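Local coordinates for Anapc5 protein (Xenopus laevis, PDB 5BPZ) that is a subunit of the anaphase-promoting complex (APC/C), the large ubiquitin ligase that drives cell-cycle progression, represented here by its N-terminal domain, at residues E102-A114 with M137-V149. Residues are numbered along the deposited sequence; the frame is centred on the assembly and turned at random.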
loop_
_atom_site.group_PDB
_atom_site.type_symbol
_atom_site.label_atom_id
_atom_site.label_comp_id
_atom_site.label_asym_id
_atom_site.label_seq_id
_atom_site.Cartn_x
_atom_site.Cartn_y
_atom_site.Cartn_z
ATOM N N GLU A 102 -13.678 8.851 -1.589
ATOM C CA GLU A 102 -14.080 9.476 -0.320
ATOM C C GLU A 102 -13.355 8.783 0.841
ATOM O O GLU A 102 -12.697 7.769 0.612
ATOM C CB GLU A 102 -15.609 9.396 -0.128
ATOM C CG GLU A 102 -16.416 10.279 -1.063
ATOM C CD GLU A 102 -16.551 11.729 -0.640
ATOM O OE1 GLU A 102 -15.600 12.513 -0.870
ATOM O OE2 GLU A 102 -17.628 12.091 -0.112
ATOM N N LEU A 103 -13.471 9.322 2.080
ATOM C CA LEU A 103 -12.840 8.751 3.276
ATOM C C LEU A 103 -13.197 7.271 3.442
ATOM O O LEU A 103 -12.308 6.477 3.734
ATOM C CB LEU A 103 -13.182 9.567 4.545
ATOM C CG LEU A 103 -12.867 8.940 5.927
ATOM C CD1 LEU A 103 -11.363 8.709 6.129
ATOM C CD2 LEU A 103 -13.416 9.790 7.045
ATOM N N LYS A 104 -14.478 6.904 3.189
ATOM C CA LYS A 104 -14.996 5.527 3.258
ATOM C C LYS A 104 -14.183 4.524 2.421
ATOM O O LYS A 104 -14.070 3.366 2.815
ATOM C CB LYS A 104 -16.495 5.462 2.891
ATOM C CG LYS A 104 -16.848 5.949 1.481
ATOM C CD LYS A 104 -18.310 5.703 1.133
ATOM C CE LYS A 104 -18.663 6.177 -0.257
ATOM N NZ LYS A 104 -18.184 5.240 -1.309
ATOM N N ASP A 105 -13.617 4.979 1.281
ATOM C CA ASP A 105 -12.821 4.149 0.376
ATOM C C ASP A 105 -11.501 3.708 0.998
ATOM O O ASP A 105 -11.049 2.597 0.722
ATOM C CB ASP A 105 -12.626 4.836 -0.983
ATOM C CG ASP A 105 -13.929 5.009 -1.742
ATOM O OD1 ASP A 105 -14.614 3.989 -1.992
ATOM O OD2 ASP A 105 -14.275 6.159 -2.071
ATOM N N MET A 106 -10.909 4.560 1.867
ATOM C CA MET A 106 -9.684 4.237 2.597
ATOM C C MET A 106 -10.023 3.250 3.720
ATOM O O MET A 106 -9.308 2.268 3.889
ATOM C CB MET A 106 -9.009 5.508 3.148
ATOM C CG MET A 106 -7.615 5.253 3.722
ATOM S SD MET A 106 -6.852 6.659 4.569
ATOM C CE MET A 106 -7.973 6.823 6.023
ATOM N N GLU A 107 -11.140 3.491 4.447
ATOM C CA GLU A 107 -11.652 2.644 5.539
ATOM C C GLU A 107 -12.021 1.245 5.026
ATOM O O GLU A 107 -11.752 0.252 5.709
ATOM C CB GLU A 107 -12.877 3.293 6.214
ATOM C CG GLU A 107 -12.645 4.709 6.723
ATOM C CD GLU A 107 -13.847 5.359 7.378
ATOM O OE1 GLU A 107 -14.901 5.478 6.714
ATOM O OE2 GLU A 107 -13.720 5.788 8.548
ATOM N N GLN A 108 -12.630 1.173 3.824
ATOM C CA GLN A 108 -13.023 -0.072 3.164
ATOM C C GLN A 108 -11.786 -0.868 2.731
ATOM O O GLN A 108 -11.827 -2.094 2.753
ATOM C CB GLN A 108 -13.937 0.212 1.966
ATOM C CG GLN A 108 -14.675 -1.016 1.431
ATOM C CD GLN A 108 -15.457 -0.720 0.175
ATOM O OE1 GLN A 108 -15.250 0.298 -0.502
ATOM N NE2 GLN A 108 -16.368 -1.617 -0.174
ATOM N N PHE A 109 -10.693 -0.177 2.343
ATOM C CA PHE A 109 -9.439 -0.843 1.971
ATOM C C PHE A 109 -8.862 -1.567 3.193
ATOM O O PHE A 109 -8.418 -2.709 3.072
ATOM C CB PHE A 109 -8.403 0.138 1.370
ATOM C CG PHE A 109 -7.005 -0.452 1.282
ATOM C CD1 PHE A 109 -6.709 -1.451 0.360
ATOM C CD2 PHE A 109 -6.011 -0.062 2.174
ATOM C CE1 PHE A 109 -5.437 -2.031 0.314
ATOM C CE2 PHE A 109 -4.736 -0.639 2.122
ATOM C CZ PHE A 109 -4.459 -1.621 1.193
ATOM N N PHE A 110 -8.867 -0.891 4.358
ATOM C CA PHE A 110 -8.374 -1.432 5.624
ATOM C C PHE A 110 -9.192 -2.630 6.104
ATOM O O PHE A 110 -8.598 -3.601 6.577
ATOM C CB PHE A 110 -8.279 -0.333 6.698
ATOM C CG PHE A 110 -6.987 0.449 6.633
ATOM C CD1 PHE A 110 -5.823 -0.051 7.205
ATOM C CD2 PHE A 110 -6.930 1.678 5.986
ATOM C CE1 PHE A 110 -4.623 0.665 7.132
ATOM C CE2 PHE A 110 -5.733 2.399 5.923
ATOM C CZ PHE A 110 -4.588 1.886 6.489
ATOM N N ASP A 111 -10.539 -2.576 5.946
ATOM C CA ASP A 111 -11.467 -3.655 6.320
ATOM C C ASP A 111 -11.208 -4.898 5.461
ATOM O O ASP A 111 -11.027 -5.990 6.002
ATOM C CB ASP A 111 -12.943 -3.207 6.160
ATOM C CG ASP A 111 -13.451 -2.124 7.104
ATOM O OD1 ASP A 111 -12.650 -1.614 7.920
ATOM O OD2 ASP A 111 -14.645 -1.763 7.003
ATOM N N ASP A 112 -11.175 -4.718 4.122
ATOM C CA ASP A 112 -10.929 -5.780 3.140
ATOM C C ASP A 112 -9.546 -6.412 3.292
ATOM O O ASP A 112 -9.420 -7.625 3.142
ATOM C CB ASP A 112 -11.135 -5.255 1.703
ATOM C CG ASP A 112 -12.576 -4.921 1.333
ATOM O OD1 ASP A 112 -13.496 -5.304 2.093
ATOM O OD2 ASP A 112 -12.783 -4.284 0.278
ATOM N N LEU A 113 -8.520 -5.595 3.603
ATOM C CA LEU A 113 -7.137 -6.038 3.811
ATOM C C LEU A 113 -7.020 -6.915 5.064
ATOM O O LEU A 113 -6.279 -7.902 5.046
ATOM C CB LEU A 113 -6.203 -4.823 3.914
ATOM C CG LEU A 113 -4.701 -5.065 3.990
ATOM C CD1 LEU A 113 -4.109 -5.405 2.621
ATOM C CD2 LEU A 113 -4.012 -3.863 4.539
ATOM N N ALA A 114 -7.754 -6.556 6.140
ATOM C CA ALA A 114 -7.759 -7.281 7.406
ATOM C C ALA A 114 -8.410 -8.671 7.267
ATOM O O ALA A 114 -7.980 -9.615 7.933
ATOM C CB ALA A 114 -8.462 -6.459 8.469
ATOM N N MET A 137 0.270 -2.369 11.089
ATOM C CA MET A 137 -0.443 -1.320 10.343
ATOM C C MET A 137 -1.928 -1.294 10.710
ATOM O O MET A 137 -2.459 -0.212 10.958
ATOM C CB MET A 137 -0.267 -1.442 8.822
ATOM C CG MET A 137 1.081 -0.942 8.318
ATOM S SD MET A 137 1.374 0.821 8.650
ATOM C CE MET A 137 2.675 0.684 9.936
ATOM N N ILE A 138 -2.595 -2.484 10.746
ATOM C CA ILE A 138 -4.016 -2.620 11.087
ATOM C C ILE A 138 -4.254 -2.222 12.553
ATOM O O ILE A 138 -5.262 -1.576 12.838
ATOM C CB ILE A 138 -4.617 -4.024 10.713
ATOM C CG1 ILE A 138 -4.412 -4.390 9.212
ATOM C CG2 ILE A 138 -6.104 -4.167 11.120
ATOM C CD1 ILE A 138 -5.176 -3.537 8.133
ATOM N N LEU A 139 -3.321 -2.575 13.470
ATOM C CA LEU A 139 -3.433 -2.207 14.886
ATOM C C LEU A 139 -3.292 -0.697 15.067
ATOM O O LEU A 139 -4.174 -0.091 15.673
ATOM C CB LEU A 139 -2.415 -2.939 15.774
ATOM C CG LEU A 139 -2.680 -4.406 16.121
ATOM C CD1 LEU A 139 -1.478 -5.006 16.827
ATOM C CD2 LEU A 139 -3.918 -4.573 16.999
ATOM N N ALA A 140 -2.211 -0.083 14.514
ATOM C CA ALA A 140 -1.978 1.366 14.604
ATOM C C ALA A 140 -3.103 2.150 13.935
ATOM O O ALA A 140 -3.449 3.232 14.420
ATOM C CB ALA A 140 -0.633 1.739 14.006
ATOM N N TYR A 141 -3.713 1.581 12.863
ATOM C CA TYR A 141 -4.859 2.174 12.175
ATOM C C TYR A 141 -6.076 2.207 13.093
ATOM O O TYR A 141 -6.704 3.254 13.194
ATOM C CB TYR A 141 -5.211 1.438 10.862
ATOM C CG TYR A 141 -6.440 2.003 10.168
ATOM C CD1 TYR A 141 -6.381 3.212 9.478
ATOM C CD2 TYR A 141 -7.665 1.344 10.228
ATOM C CE1 TYR A 141 -7.513 3.753 8.868
ATOM C CE2 TYR A 141 -8.801 1.870 9.611
ATOM C CZ TYR A 141 -8.717 3.072 8.925
ATOM O OH TYR A 141 -9.825 3.601 8.310
ATOM N N ASN A 142 -6.421 1.063 13.729
ATOM C CA ASN A 142 -7.575 0.912 14.628
ATOM C C ASN A 142 -7.480 1.762 15.900
ATOM O O ASN A 142 -8.510 2.210 16.401
ATOM C CB ASN A 142 -7.826 -0.568 14.969
ATOM C CG ASN A 142 -8.283 -1.432 13.812
ATOM O OD1 ASN A 142 -9.161 -1.070 13.018
ATOM N ND2 ASN A 142 -7.745 -2.637 13.737
ATOM N N LYS A 143 -6.254 1.995 16.421
ATOM C CA LYS A 143 -6.028 2.849 17.597
ATOM C C LYS A 143 -5.939 4.286 17.070
ATOM O O LYS A 143 -4.988 5.028 17.341
ATOM C CB LYS A 143 -4.757 2.415 18.348
ATOM C CG LYS A 143 -5.009 1.260 19.315
ATOM C CD LYS A 143 -4.128 0.055 19.013
ATOM C CE LYS A 143 -4.893 -1.247 19.055
ATOM N NZ LYS A 143 -5.733 -1.447 17.844
ATOM N N LEU A 144 -6.963 4.650 16.285
ATOM C CA LEU A 144 -7.080 5.879 15.532
ATOM C C LEU A 144 -7.222 7.153 16.371
ATOM O O LEU A 144 -6.309 7.533 17.097
ATOM C CB LEU A 144 -8.194 5.796 14.451
ATOM C CG LEU A 144 -9.607 5.282 14.783
ATOM C CD1 LEU A 144 -10.660 6.262 14.282
ATOM C CD2 LEU A 144 -9.874 3.982 14.073
ATOM N N SER A 145 -8.354 7.816 16.199
ATOM C CA SER A 145 -8.861 9.100 16.655
ATOM C C SER A 145 -9.406 9.538 15.316
ATOM O O SER A 145 -8.652 9.540 14.332
ATOM C CB SER A 145 -7.743 10.029 17.136
ATOM O OG SER A 145 -7.945 11.389 16.795
ATOM N N PHE A 146 -10.725 9.775 15.235
ATOM C CA PHE A 146 -11.381 10.158 13.983
ATOM C C PHE A 146 -10.676 11.322 13.276
ATOM O O PHE A 146 -10.614 11.328 12.045
ATOM C CB PHE A 146 -12.877 10.432 14.187
ATOM C CG PHE A 146 -13.672 10.445 12.903
ATOM C CD1 PHE A 146 -13.903 9.270 12.195
ATOM C CD2 PHE A 146 -14.167 11.636 12.384
ATOM C CE1 PHE A 146 -14.610 9.288 10.989
ATOM C CE2 PHE A 146 -14.892 11.652 11.190
ATOM C CZ PHE A 146 -15.107 10.478 10.500
ATOM N N SER A 147 -10.103 12.265 14.068
ATOM C CA SER A 147 -9.315 13.417 13.610
ATOM C C SER A 147 -8.093 12.909 12.844
ATOM O O SER A 147 -7.880 13.319 11.707
ATOM C CB SER A 147 -8.854 14.251 14.804
ATOM O OG SER A 147 -7.846 15.185 14.447
ATOM N N GLN A 148 -7.334 11.975 13.463
ATOM C CA GLN A 148 -6.128 11.365 12.910
ATOM C C GLN A 148 -6.404 10.570 11.625
ATOM O O GLN A 148 -5.588 10.625 10.697
ATOM C CB GLN A 148 -5.413 10.517 13.970
ATOM C CG GLN A 148 -4.766 11.328 15.098
ATOM C CD GLN A 148 -3.922 10.474 16.020
ATOM O OE1 GLN A 148 -4.409 9.568 16.704
ATOM N NE2 GLN A 148 -2.631 10.762 16.080
ATOM N N VAL A 149 -7.570 9.874 11.555
ATOM C CA VAL A 149 -7.996 9.105 10.372
ATOM C C VAL A 149 -8.348 10.051 9.221
ATOM O O VAL A 149 -7.946 9.797 8.080
ATOM C CB VAL A 149 -9.112 8.070 10.697
ATOM C CG1 VAL A 149 -10.011 7.779 9.495
ATOM C CG2 VAL A 149 -8.508 6.778 11.217
#
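F110 and Y141 lie face to face, their centroids 3.8 Å apart and their planes only 2° from parallel, a worked example of two helices joined by stacked rings. With CG anti to the backbone N (chi1 177°), the Y141 ring extends toward helix 103-114 and lies over F110, whose CB adds a CH-pi contact over the same face of the phenol. At the edges the stack is fenced by aliphatic groups: I138 CD1 sits 3.7 Å from F110 CD1 near the phenylalanine plane, and M106 CE approaches the rim of Y141 at CE1. Y141 OH rests against the aliphatic stem of E107, 3.4 Å from E107 CG. Replacing Y141 with an alanine would probably leave one F110 face without its stacking partner and open a gap beside M106. Farther along, L103 straddles the start of helix 146-164, CD1 touching V149 CG1 at 3.7 Å and CD2 meeting F146 CZ. Toward the other end, I138 CD1 also packs on L113 CD2. Helix 32-46 backs this layer, with L38 touching F110. The axes of helix segments 103-114 and 137-142 approach to 11.1 Å, with 138° between their N-to-C directions, and with no hydrogen bond between the two segments, the helical packing here rests on apolar and aromatic contact.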